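Local coordinates for protein Lpg2148(MvcA) (Legionella pneumophila subsp. pneumophila str. Philadelphia 1, PDB 6K11) that probably acts as a Legionella deamidase-type effector that deubiquitinates the ubiquitin-conjugating enzyme UBE2N of the host and so regulates its activity, at residues 14-19 against 259-264; 97-102 against 327-332; 130-135 against 225-230; 138-143 against 156-161. One frame throughout, in Å; residues are numbered along the deposited sequence.

Contact 1: residues 14-19 against 259-264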
# COMPACT_ATOMS: atom_id res chain seq x y z
N SER A 14 -3.07 -8.66 21.47
CA SER A 14 -2.79 -10.00 21.97
C SER A 14 -3.19 -11.08 20.95
O SER A 14 -2.44 -12.04 20.72
CB SER A 14 -3.51 -10.21 23.31
OG SER A 14 -3.26 -11.51 23.81
N MET A 15 -4.34 -10.90 20.31
CA MET A 15 -4.84 -11.89 19.35
C MET A 15 -3.99 -11.93 18.08
O MET A 15 -3.72 -13.01 17.54
CB MET A 15 -6.30 -11.58 18.99
CG MET A 15 -7.36 -11.93 20.08
SD MET A 15 -9.07 -11.59 19.53
CE MET A 15 -9.17 -12.68 18.11
N SER A 16 -3.61 -10.76 17.57
CA SER A 16 -2.74 -10.74 16.39
C SER A 16 -1.37 -11.36 16.68
O SER A 16 -0.83 -12.11 15.86
CB SER A 16 -2.60 -9.30 15.88
OG SER A 16 -1.68 -9.27 14.79
N GLN A 17 -0.78 -11.06 17.85
CA GLN A 17 0.48 -11.69 18.23
C GLN A 17 0.39 -13.21 18.18
O GLN A 17 1.33 -13.89 17.74
CB GLN A 17 0.91 -11.28 19.64
CG GLN A 17 1.40 -9.86 19.81
CD GLN A 17 1.62 -9.51 21.27
OE1 GLN A 17 1.03 -10.12 22.16
NE2 GLN A 17 2.48 -8.53 21.52
N SER A 18 -0.73 -13.77 18.66
CA SER A 18 -0.86 -15.22 18.78
C SER A 18 -1.27 -15.88 17.47
O SER A 18 -0.80 -16.98 17.16
CB SER A 18 -1.85 -15.57 19.90
OG SER A 18 -1.27 -15.31 21.18
N TYR A 19 -2.15 -15.25 16.66
CA TYR A 19 -2.87 -15.98 15.64
C TYR A 19 -2.62 -15.56 14.20
O TYR A 19 -3.13 -16.22 13.29
CB TYR A 19 -4.39 -15.91 15.90
CG TYR A 19 -4.78 -16.46 17.25
CD1 TYR A 19 -4.45 -17.76 17.61
CD2 TYR A 19 -5.48 -15.67 18.16
CE1 TYR A 19 -4.81 -18.27 18.86
CE2 TYR A 19 -5.83 -16.16 19.41
CZ TYR A 19 -5.51 -17.46 19.75
OH TYR A 19 -5.91 -17.93 20.98
N HIS A 259 7.45 -7.11 7.15
CA HIS A 259 6.87 -7.66 8.36
C HIS A 259 5.35 -7.64 8.24
O HIS A 259 4.78 -6.82 7.51
CB HIS A 259 7.30 -6.85 9.60
CG HIS A 259 6.92 -5.40 9.51
ND1 HIS A 259 7.74 -4.46 8.93
CD2 HIS A 259 5.79 -4.75 9.89
CE1 HIS A 259 7.15 -3.28 8.99
NE2 HIS A 259 5.97 -3.42 9.56
N THR A 260 4.70 -8.56 8.96
CA THR A 260 3.24 -8.60 9.05
C THR A 260 2.76 -7.80 10.25
O THR A 260 3.54 -7.36 11.10
CB THR A 260 2.74 -10.04 9.17
OG1 THR A 260 3.22 -10.59 10.40
CG2 THR A 260 3.28 -10.91 8.01
N LEU A 261 1.44 -7.65 10.35
CA LEU A 261 0.86 -7.00 11.52
C LEU A 261 1.19 -7.79 12.79
O LEU A 261 1.49 -7.21 13.84
CB LEU A 261 -0.65 -6.85 11.34
CG LEU A 261 -1.43 -6.18 12.47
CD1 LEU A 261 -0.88 -4.78 12.73
CD2 LEU A 261 -2.92 -6.14 12.14
N GLN A 262 1.18 -9.12 12.69
CA GLN A 262 1.56 -9.96 13.83
C GLN A 262 2.99 -9.66 14.27
O GLN A 262 3.25 -9.46 15.47
CB GLN A 262 1.41 -11.43 13.45
CG GLN A 262 2.15 -12.38 14.40
CD GLN A 262 1.94 -13.83 14.03
OE1 GLN A 262 2.07 -14.21 12.86
NE2 GLN A 262 1.60 -14.64 15.02
N ASP A 263 3.94 -9.62 13.32
CA ASP A 263 5.33 -9.25 13.60
C ASP A 263 5.40 -7.90 14.29
O ASP A 263 6.14 -7.71 15.26
CB ASP A 263 6.17 -9.18 12.31
CG ASP A 263 6.38 -10.52 11.61
OD1 ASP A 263 6.41 -11.58 12.27
OD2 ASP A 263 6.53 -10.50 10.36
N TRP A 264 4.65 -6.93 13.77
CA TRP A 264 4.63 -5.58 14.32
C TRP A 264 4.26 -5.60 15.80
O TRP A 264 4.97 -5.05 16.64
CB TRP A 264 3.64 -4.73 13.51
CG TRP A 264 3.51 -3.30 13.94
CD1 TRP A 264 2.53 -2.76 14.74
CD2 TRP A 264 4.35 -2.22 13.55
NE1 TRP A 264 2.72 -1.40 14.86
CE2 TRP A 264 3.84 -1.05 14.15
CE3 TRP A 264 5.51 -2.13 12.76
CZ2 TRP A 264 4.44 0.21 13.97
CZ3 TRP A 264 6.10 -0.89 12.57
CH2 TRP A 264 5.56 0.27 13.18
O HOH W 1 1.19 -17.88 15.66
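The amide nitrogen NE2 of Q262 donates to the main-chain oxygen O of Q17 over 2.8 Å, the one direct hydrogen bond between the two segments. At 172° on the hydrogen the N-H points almost straight at its acceptor, and Q17 O lies practically in the amide plane of Q262. Seen from the acceptor the geometry is different: the donor stands well above the carbonyl plane of Q17, 56° out of it. A water that donates to S18 O accepts a second, weak bond from Q262 NE2, so this one amide bonds directly to Q17 O and, weakly through a water, reaches S18 O near the end of helix 4-19.

The Q262 side chain extends to the other helix. CG is anti to the backbone N (chi1 164°) and the chain stays extended beyond it, its aliphatic part beside the carbonyl of S16. The closest of these packing contacts is Q262 CG to S16 O, 3.3 Å. S16 brings its hydroxyl beside the Q262 backbone: OG lies 3.4 Å from Q262 CA, with CG of L261 at 3.9 Å. CA of Q17 and CA of Q262 are 4.8 Å apart, with the small S16 beside them.

T260 and D263 form a capping box that starts helix 261-266, D263 N bonding to T260 OG1 and T260 N to D263 OD2, while L261 N is bonded to Q69. Q17 directs its own amide to F265 O, on the same short helix. Helix 4-19 thus has two partners: 261-266 meets S16 and Q17, and helix 336-351 packs against M15 and Y19.

Contact 2: residues 97-102 against 327-332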
# COMPACT_ATOMS: atom_id res chain seq x y z
N GLU A 97 -8.31 13.54 3.69
CA GLU A 97 -7.86 14.92 3.77
C GLU A 97 -6.34 15.00 3.79
O GLU A 97 -5.66 14.22 4.47
CB GLU A 97 -8.44 15.62 5.00
CG GLU A 97 -9.84 16.13 4.75
CD GLU A 97 -10.47 16.69 6.00
OE1 GLU A 97 -11.21 15.90 6.64
OE2 GLU A 97 -10.23 17.88 6.34
N ALA A 98 -5.79 15.94 3.03
CA ALA A 98 -4.35 16.16 3.10
C ALA A 98 -3.98 16.70 4.48
O ALA A 98 -4.67 17.56 5.04
CB ALA A 98 -3.91 17.12 1.99
N LEU A 99 -2.90 16.16 5.05
CA LEU A 99 -2.35 16.72 6.28
C LEU A 99 -1.81 18.11 5.99
O LEU A 99 -1.04 18.31 5.05
CB LEU A 99 -1.25 15.81 6.84
CG LEU A 99 -0.69 16.16 8.22
CD1 LEU A 99 -1.76 16.02 9.30
CD2 LEU A 99 0.54 15.29 8.57
N SER A 100 -2.23 19.09 6.80
CA SER A 100 -1.73 20.45 6.66
C SER A 100 -0.21 20.49 6.86
O SER A 100 0.41 19.54 7.38
CB SER A 100 -2.42 21.38 7.65
OG SER A 100 -1.68 21.44 8.86
N ALA A 101 0.40 21.61 6.47
CA ALA A 101 1.86 21.68 6.40
C ALA A 101 2.50 21.48 7.77
O ALA A 101 3.64 21.00 7.85
CB ALA A 101 2.29 23.01 5.79
N ASP A 102 1.81 21.85 8.85
CA ASP A 102 2.28 21.61 10.21
C ASP A 102 1.54 20.49 10.91
O ASP A 102 1.83 20.21 12.08
CB ASP A 102 2.15 22.89 11.04
CG ASP A 102 3.07 24.00 10.57
OD1 ASP A 102 4.25 23.71 10.27
OD2 ASP A 102 2.60 25.16 10.48
N VAL A 327 1.02 13.05 2.89
CA VAL A 327 0.30 12.31 3.92
C VAL A 327 -1.15 12.77 3.89
O VAL A 327 -1.42 13.98 3.92
CB VAL A 327 0.91 12.54 5.31
CG1 VAL A 327 0.24 11.64 6.34
CG2 VAL A 327 2.43 12.33 5.29
N LYS A 328 -2.08 11.82 3.84
CA LYS A 328 -3.50 12.10 3.94
C LYS A 328 -4.11 11.15 4.96
O LYS A 328 -3.57 10.08 5.24
CB LYS A 328 -4.22 11.98 2.58
CG LYS A 328 -3.93 10.70 1.82
CD LYS A 328 -4.33 10.79 0.33
CE LYS A 328 -4.37 9.38 -0.27
NZ LYS A 328 -4.36 9.30 -1.75
N PHE A 329 -5.26 11.56 5.51
CA PHE A 329 -5.84 10.86 6.64
C PHE A 329 -7.35 10.99 6.61
O PHE A 329 -7.91 11.90 5.99
CB PHE A 329 -5.31 11.40 7.98
CG PHE A 329 -5.83 12.77 8.30
CD1 PHE A 329 -7.00 12.94 9.02
CD2 PHE A 329 -5.15 13.89 7.85
CE1 PHE A 329 -7.50 14.20 9.29
CE2 PHE A 329 -5.63 15.17 8.12
CZ PHE A 329 -6.81 15.32 8.85
N LYS A 330 -8.00 10.07 7.30
CA LYS A 330 -9.43 10.13 7.56
C LYS A 330 -9.66 9.54 8.94
O LYS A 330 -8.90 8.68 9.39
CB LYS A 330 -10.22 9.40 6.48
CG LYS A 330 -9.91 7.92 6.39
CD LYS A 330 -10.96 7.24 5.52
CE LYS A 330 -10.37 6.49 4.38
NZ LYS A 330 -11.33 6.33 3.24
N ILE A 331 -10.70 10.02 9.62
CA ILE A 331 -10.86 9.72 11.03
C ILE A 331 -12.32 9.40 11.33
O ILE A 331 -13.23 9.94 10.71
CB ILE A 331 -10.32 10.89 11.89
CG1 ILE A 331 -10.41 10.57 13.38
CG2 ILE A 331 -11.04 12.20 11.53
CD1 ILE A 331 -9.69 11.55 14.28
N THR A 332 -12.53 8.50 12.29
CA THR A 332 -13.87 8.15 12.72
C THR A 332 -13.84 7.76 14.19
O THR A 332 -12.80 7.42 14.75
CB THR A 332 -14.45 7.00 11.87
OG1 THR A 332 -15.75 6.66 12.36
CG2 THR A 332 -13.54 5.76 11.96
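The ring of F329 and the side chain of L99 cross at about a right angle, with CD1 of L99 4.1 Å from CE2 of F329. CG of F329 sits between its backbone N and carbonyl carbon (chi1 71°), and the ring beyond it comes nearer the neighbouring strand. E97 CB lies over one ring face, displaced toward the rim near CZ, and L99 CA stands at the ring edge, near its plane. L99 also meets V327, their CB atoms 4.2 Å apart.

K328 faces the other side of the sheet together with A98; its CB lies 3.3 Å from E97 O, and its chain then leads away to a salt bridge with D127. The backbone fixes this alternation. E97 and F329 form a hydrogen-bonded antiparallel pair, each N to the other's O at 2.9 Å, whereas A98 and K328 are the following non-hydrogen-bonded pair, with CA atoms 4.2 Å apart. L99 N then donates to V327 O, again 2.9 Å (172° at the hydrogen), extending the ladder beyond strand 97-98.

L106 of helix 104-111 touches both L99 and F329. Strand 97-98 is thus a short antiparallel edge strand at the border of the five-stranded antiparallel sheet, with helix 104-111 against the face that carries F329.

Contact 3: residues 130-135 against 225-230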
# COMPACT_ATOMS: atom_id res chain seq x y z
N ASP A 130 5.43 10.22 -8.62
CA ASP A 130 6.16 9.34 -9.52
C ASP A 130 5.80 9.66 -10.97
O ASP A 130 5.18 8.84 -11.67
CB ASP A 130 5.85 7.88 -9.18
CG ASP A 130 6.70 6.90 -9.95
OD1 ASP A 130 7.89 7.20 -10.19
OD2 ASP A 130 6.18 5.82 -10.29
N PRO A 131 6.18 10.84 -11.47
CA PRO A 131 5.86 11.19 -12.89
C PRO A 131 6.69 10.36 -13.85
O PRO A 131 7.71 9.78 -13.45
CB PRO A 131 6.22 12.68 -12.97
CG PRO A 131 7.29 12.86 -11.92
CD PRO A 131 6.94 11.91 -10.79
N PRO A 132 6.29 10.27 -15.13
CA PRO A 132 7.11 9.55 -16.10
C PRO A 132 8.45 10.25 -16.29
O PRO A 132 8.57 11.46 -16.12
CB PRO A 132 6.28 9.60 -17.39
CG PRO A 132 5.45 10.85 -17.24
CD PRO A 132 5.11 10.91 -15.76
N ILE A 133 9.47 9.46 -16.62
CA ILE A 133 10.82 10.01 -16.78
C ILE A 133 11.43 9.65 -18.12
O ILE A 133 12.54 10.09 -18.41
CB ILE A 133 11.76 9.57 -15.65
CG1 ILE A 133 11.85 8.04 -15.57
CG2 ILE A 133 11.34 10.17 -14.30
CD1 ILE A 133 13.17 7.53 -14.93
N VAL A 134 10.77 8.83 -18.94
CA VAL A 134 11.32 8.53 -20.26
C VAL A 134 10.25 8.69 -21.34
O VAL A 134 9.05 8.57 -21.10
CB VAL A 134 11.95 7.11 -20.36
CG1 VAL A 134 13.10 6.92 -19.34
CG2 VAL A 134 10.91 6.03 -20.24
N LEU A 135 10.74 8.98 -22.54
CA LEU A 135 9.98 8.98 -23.77
C LEU A 135 10.40 7.76 -24.58
O LEU A 135 11.59 7.44 -24.64
CB LEU A 135 10.24 10.27 -24.57
CG LEU A 135 9.96 10.25 -26.06
CD1 LEU A 135 8.46 10.16 -26.30
CD2 LEU A 135 10.55 11.48 -26.74
N PHE A 225 -3.60 14.56 -15.19
CA PHE A 225 -3.03 13.30 -14.72
C PHE A 225 -2.85 13.32 -13.21
O PHE A 225 -2.81 14.38 -12.58
CB PHE A 225 -1.68 13.03 -15.37
CG PHE A 225 -1.62 13.41 -16.81
CD1 PHE A 225 -2.49 12.83 -17.73
CD2 PHE A 225 -0.69 14.33 -17.26
CE1 PHE A 225 -2.42 13.17 -19.07
CE2 PHE A 225 -0.63 14.68 -18.59
CZ PHE A 225 -1.50 14.10 -19.49
N ASP A 226 -2.69 12.13 -12.65
CA ASP A 226 -2.39 11.93 -11.24
C ASP A 226 -1.08 11.16 -11.19
O ASP A 226 -1.03 9.98 -11.57
CB ASP A 226 -3.53 11.18 -10.53
CG ASP A 226 -3.30 11.00 -9.02
OD1 ASP A 226 -2.30 11.52 -8.46
OD2 ASP A 226 -4.14 10.33 -8.38
N PHE A 227 0.01 11.84 -10.83
CA PHE A 227 1.32 11.20 -10.74
C PHE A 227 1.56 10.53 -9.39
O PHE A 227 2.60 9.89 -9.20
CB PHE A 227 2.43 12.21 -10.99
CG PHE A 227 2.35 12.88 -12.32
CD1 PHE A 227 2.02 12.16 -13.46
CD2 PHE A 227 2.63 14.24 -12.44
CE1 PHE A 227 1.96 12.79 -14.69
CE2 PHE A 227 2.58 14.87 -13.68
CZ PHE A 227 2.24 14.15 -14.80
N TRP A 228 0.65 10.69 -8.44
CA TRP A 228 0.85 10.14 -7.11
C TRP A 228 0.43 8.67 -7.06
O TRP A 228 -0.56 8.28 -7.69
CB TRP A 228 0.07 10.95 -6.08
CG TRP A 228 0.56 12.37 -5.93
CD1 TRP A 228 0.13 13.47 -6.62
CD2 TRP A 228 1.59 12.84 -5.04
NE1 TRP A 228 0.81 14.59 -6.20
CE2 TRP A 228 1.71 14.23 -5.23
CE3 TRP A 228 2.41 12.21 -4.09
CZ2 TRP A 228 2.63 15.01 -4.52
CZ3 TRP A 228 3.32 12.98 -3.38
CH2 TRP A 228 3.42 14.37 -3.60
N ILE A 229 1.20 7.86 -6.34
CA ILE A 229 0.90 6.44 -6.20
C ILE A 229 1.09 6.02 -4.75
O ILE A 229 1.99 6.53 -4.06
CB ILE A 229 1.76 5.59 -7.16
CG1 ILE A 229 1.43 4.11 -7.07
CG2 ILE A 229 3.23 5.82 -6.91
CD1 ILE A 229 2.18 3.28 -8.08
N GLY A 230 0.25 5.11 -4.27
CA GLY A 230 0.31 4.63 -2.90
C GLY A 230 1.67 4.09 -2.50
O GLY A 230 2.25 3.25 -3.19
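The two connections between the protein's two sheets meet here, D130, P131 and P132 on the way out touching F227 and I229 on the way back. Residues 130-133 lead from strand 120-129 into strand 134-137 of the mixed sheet, in the insertion domain, and residues 225-227 return to strand 228-238.

D130 N donates to F227 O over 2.9 Å (156° at the hydrogen), approaching from above the carbonyl plane, 37° out of it. Beyond this bond the contact is apolar. P131 CB lies over one face of the F227 ring, 4.1 Å from its centroid and 17° off the normal, a CH-pi contact offset toward the rim. The P132 and F227 side chains cross at about a right angle, with P132 CD 3.8 Å from F227 CE1. CB of D130 rests on I229 CG2 at 4.0 Å, while the D130 carboxylate turns to Q323.

On the return side, D226 OD1 accepts from W228 N at 3.1 Å, forming an Asx turn just ahead of the strand. The F227 ring also touches F162 of the mixed sheet. Next to the I229-R128 backbone pairing, the D130-F227 bond continues the pairing of strands 120-129 and 228-238 to where the linkers leave; P131 and P132 have no N-H to carry it on, and packing on the F227 ring takes over.

Contact 4: residues 138-143 against 156-161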
# COMPACT_ATOMS: atom_id res chain seq x y z
N THR A 138 8.25 4.54 -30.85
CA THR A 138 7.89 3.22 -31.34
C THR A 138 7.00 3.33 -32.57
O THR A 138 6.12 4.19 -32.64
CB THR A 138 7.17 2.39 -30.26
OG1 THR A 138 6.68 1.17 -30.85
CG2 THR A 138 6.02 3.18 -29.65
N LYS A 139 7.25 2.45 -33.53
CA LYS A 139 6.37 2.34 -34.68
C LYS A 139 4.98 1.89 -34.24
O LYS A 139 4.82 1.16 -33.26
CB LYS A 139 6.94 1.34 -35.69
CG LYS A 139 8.16 1.87 -36.46
CD LYS A 139 8.47 1.01 -37.68
CE LYS A 139 9.58 1.62 -38.55
NZ LYS A 139 9.38 3.08 -38.83
N ASN A 140 3.97 2.36 -34.98
CA ASN A 140 2.60 1.97 -34.68
C ASN A 140 2.44 0.45 -34.71
O ASN A 140 1.70 -0.11 -33.89
CB ASN A 140 1.65 2.63 -35.68
CG ASN A 140 0.23 2.71 -35.17
OD1 ASN A 140 -0.30 1.74 -34.63
ND2 ASN A 140 -0.38 3.88 -35.32
N GLU A 141 3.15 -0.23 -35.62
CA GLU A 141 2.99 -1.67 -35.77
C GLU A 141 3.33 -2.43 -34.49
O GLU A 141 2.76 -3.50 -34.25
CB GLU A 141 3.87 -2.15 -36.92
CG GLU A 141 3.90 -1.15 -38.08
CD GLU A 141 5.15 -1.26 -38.93
OE1 GLU A 141 5.68 -0.20 -39.35
OE2 GLU A 141 5.60 -2.40 -39.17
N ASN A 142 4.23 -1.90 -33.66
CA ASN A 142 4.73 -2.62 -32.48
C ASN A 142 4.20 -2.06 -31.17
O ASN A 142 4.75 -2.39 -30.11
CB ASN A 142 6.25 -2.61 -32.47
CG ASN A 142 6.85 -3.09 -33.76
OD1 ASN A 142 7.74 -2.46 -34.33
ND2 ASN A 142 6.35 -4.22 -34.26
N PHE A 143 3.16 -1.23 -31.19
CA PHE A 143 2.64 -0.59 -29.99
C PHE A 143 1.30 -1.23 -29.63
O PHE A 143 0.32 -1.09 -30.37
CB PHE A 143 2.49 0.92 -30.17
CG PHE A 143 1.94 1.62 -28.95
CD1 PHE A 143 2.73 1.80 -27.83
CD2 PHE A 143 0.63 2.07 -28.93
CE1 PHE A 143 2.24 2.43 -26.70
CE2 PHE A 143 0.13 2.71 -27.80
CZ PHE A 143 0.93 2.89 -26.68
N LEU A 156 4.50 7.79 -31.42
CA LEU A 156 4.26 6.99 -32.61
C LEU A 156 4.34 7.89 -33.83
O LEU A 156 4.43 9.12 -33.72
CB LEU A 156 2.89 6.30 -32.54
CG LEU A 156 2.65 5.06 -31.68
CD1 LEU A 156 3.12 5.24 -30.25
CD2 LEU A 156 1.16 4.73 -31.71
N GLU A 157 4.28 7.27 -35.02
CA GLU A 157 4.20 8.04 -36.25
C GLU A 157 3.03 9.02 -36.21
O GLU A 157 3.13 10.13 -36.75
CB GLU A 157 4.03 7.12 -37.47
CG GLU A 157 5.22 6.23 -37.76
CD GLU A 157 4.96 4.80 -37.34
OE1 GLU A 157 4.36 4.61 -36.25
OE2 GLU A 157 5.33 3.87 -38.08
N ASN A 158 1.91 8.63 -35.60
CA ASN A 158 0.70 9.44 -35.70
C ASN A 158 0.01 9.70 -34.37
O ASN A 158 -1.12 10.22 -34.36
CB ASN A 158 -0.30 8.78 -36.66
CG ASN A 158 -0.47 7.30 -36.42
OD1 ASN A 158 -0.17 6.78 -35.33
ND2 ASN A 158 -0.96 6.60 -37.44
N LYS A 159 0.64 9.38 -33.24
CA LYS A 159 0.04 9.61 -31.94
C LYS A 159 1.15 9.94 -30.95
O LYS A 159 2.28 9.47 -31.10
CB LYS A 159 -0.77 8.40 -31.46
CG LYS A 159 -2.01 8.06 -32.32
CD LYS A 159 -3.28 8.69 -31.74
CE LYS A 159 -4.55 8.35 -32.55
NZ LYS A 159 -4.32 7.15 -33.40
N LEU A 160 0.84 10.79 -29.98
CA LEU A 160 1.69 11.08 -28.83
C LEU A 160 0.86 10.75 -27.60
O LEU A 160 -0.15 11.43 -27.35
CB LEU A 160 2.16 12.53 -28.82
CG LEU A 160 3.04 12.97 -27.65
CD1 LEU A 160 4.39 12.23 -27.68
CD2 LEU A 160 3.26 14.47 -27.67
N TYR A 161 1.26 9.73 -26.85
CA TYR A 161 0.48 9.18 -25.75
C TYR A 161 1.24 9.27 -24.44
O TYR A 161 2.48 9.27 -24.41
CB TYR A 161 0.15 7.69 -25.98
CG TYR A 161 -0.94 7.36 -26.98
CD1 TYR A 161 -2.22 7.90 -26.85
CD2 TYR A 161 -0.70 6.45 -28.00
CE1 TYR A 161 -3.22 7.57 -27.75
CE2 TYR A 161 -1.69 6.12 -28.90
CZ TYR A 161 -2.94 6.68 -28.77
OH TYR A 161 -3.92 6.34 -29.66
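Polar bonds join N140 to the turn at E157 and N158. N140 N donates to E157 OE1 over a short 2.6 Å (147° at the hydrogen) and uses the syn lone pair of the carboxylate, the one on the side of OE2. The E157 chain is bent at chi2. N140 ND2 makes a weak bond to N158 OD1, 2.9 Å long but only 127° at the hydrogen; the two amide planes stand nearly perpendicular. L156 CA makes a C-H...O contact to T138 O. Within the first segment, K139 O accepts from T138 OG1 and N142 N, which reach it from opposite faces of its plane.

Charges also gather round E157 without direct pairing. OE2 has K139 NZ at 4.2 Å, beyond salt-bridge range, and OE1 of E141 at a similar separation. The lysine would probably offset part of the repulsion between the two glutamates.

These residues belong to two links of the mixed sheet in the insertion domain. Residues 138-143, with a 3-10 segment at 140-141, open the connection between the adjacent parallel strands 134-137 and 152-155; residues 156-159 form the turn of the antiparallel hairpin 152-155/160-163, closed by L156 N to K159 O.

Apolar packing centres on L156. Its CD1 sits over one face of the F143 ring, 4.2 Å from the centroid, and also meets T138 CG2 at 3.6 Å, the two side chains lying side by side. F143 and Y161 have nearly parallel planes, 15° apart, but the rings are slid so far that they barely overlap; F143 CE2 meets Y161 CD2 at 3.8 Å.

How the contacts relate
Contacts 1 and 2 are partly buried, and contacts 3 and 4 lie at the surface. Contact 1 joins two helices through a glutamine amide, while contact 2 adds an edge strand by repeated backbone bonds. Contacts 2 and 3 reach the same antiparallel sheet, their nearest atoms about 6 Å apart; contact 3 also reaches the mixed sheet, which it shares with contact 4. The direct hydrogen bonds across contacts 2 and 3 run from backbone to backbone, whereas those of contacts 1 and 4 all use a side-chain donor or acceptor: an amide in contact 1, a carboxylate and amides in contact 4. The centres of contacts 1 and 4 are about 50 Å apart.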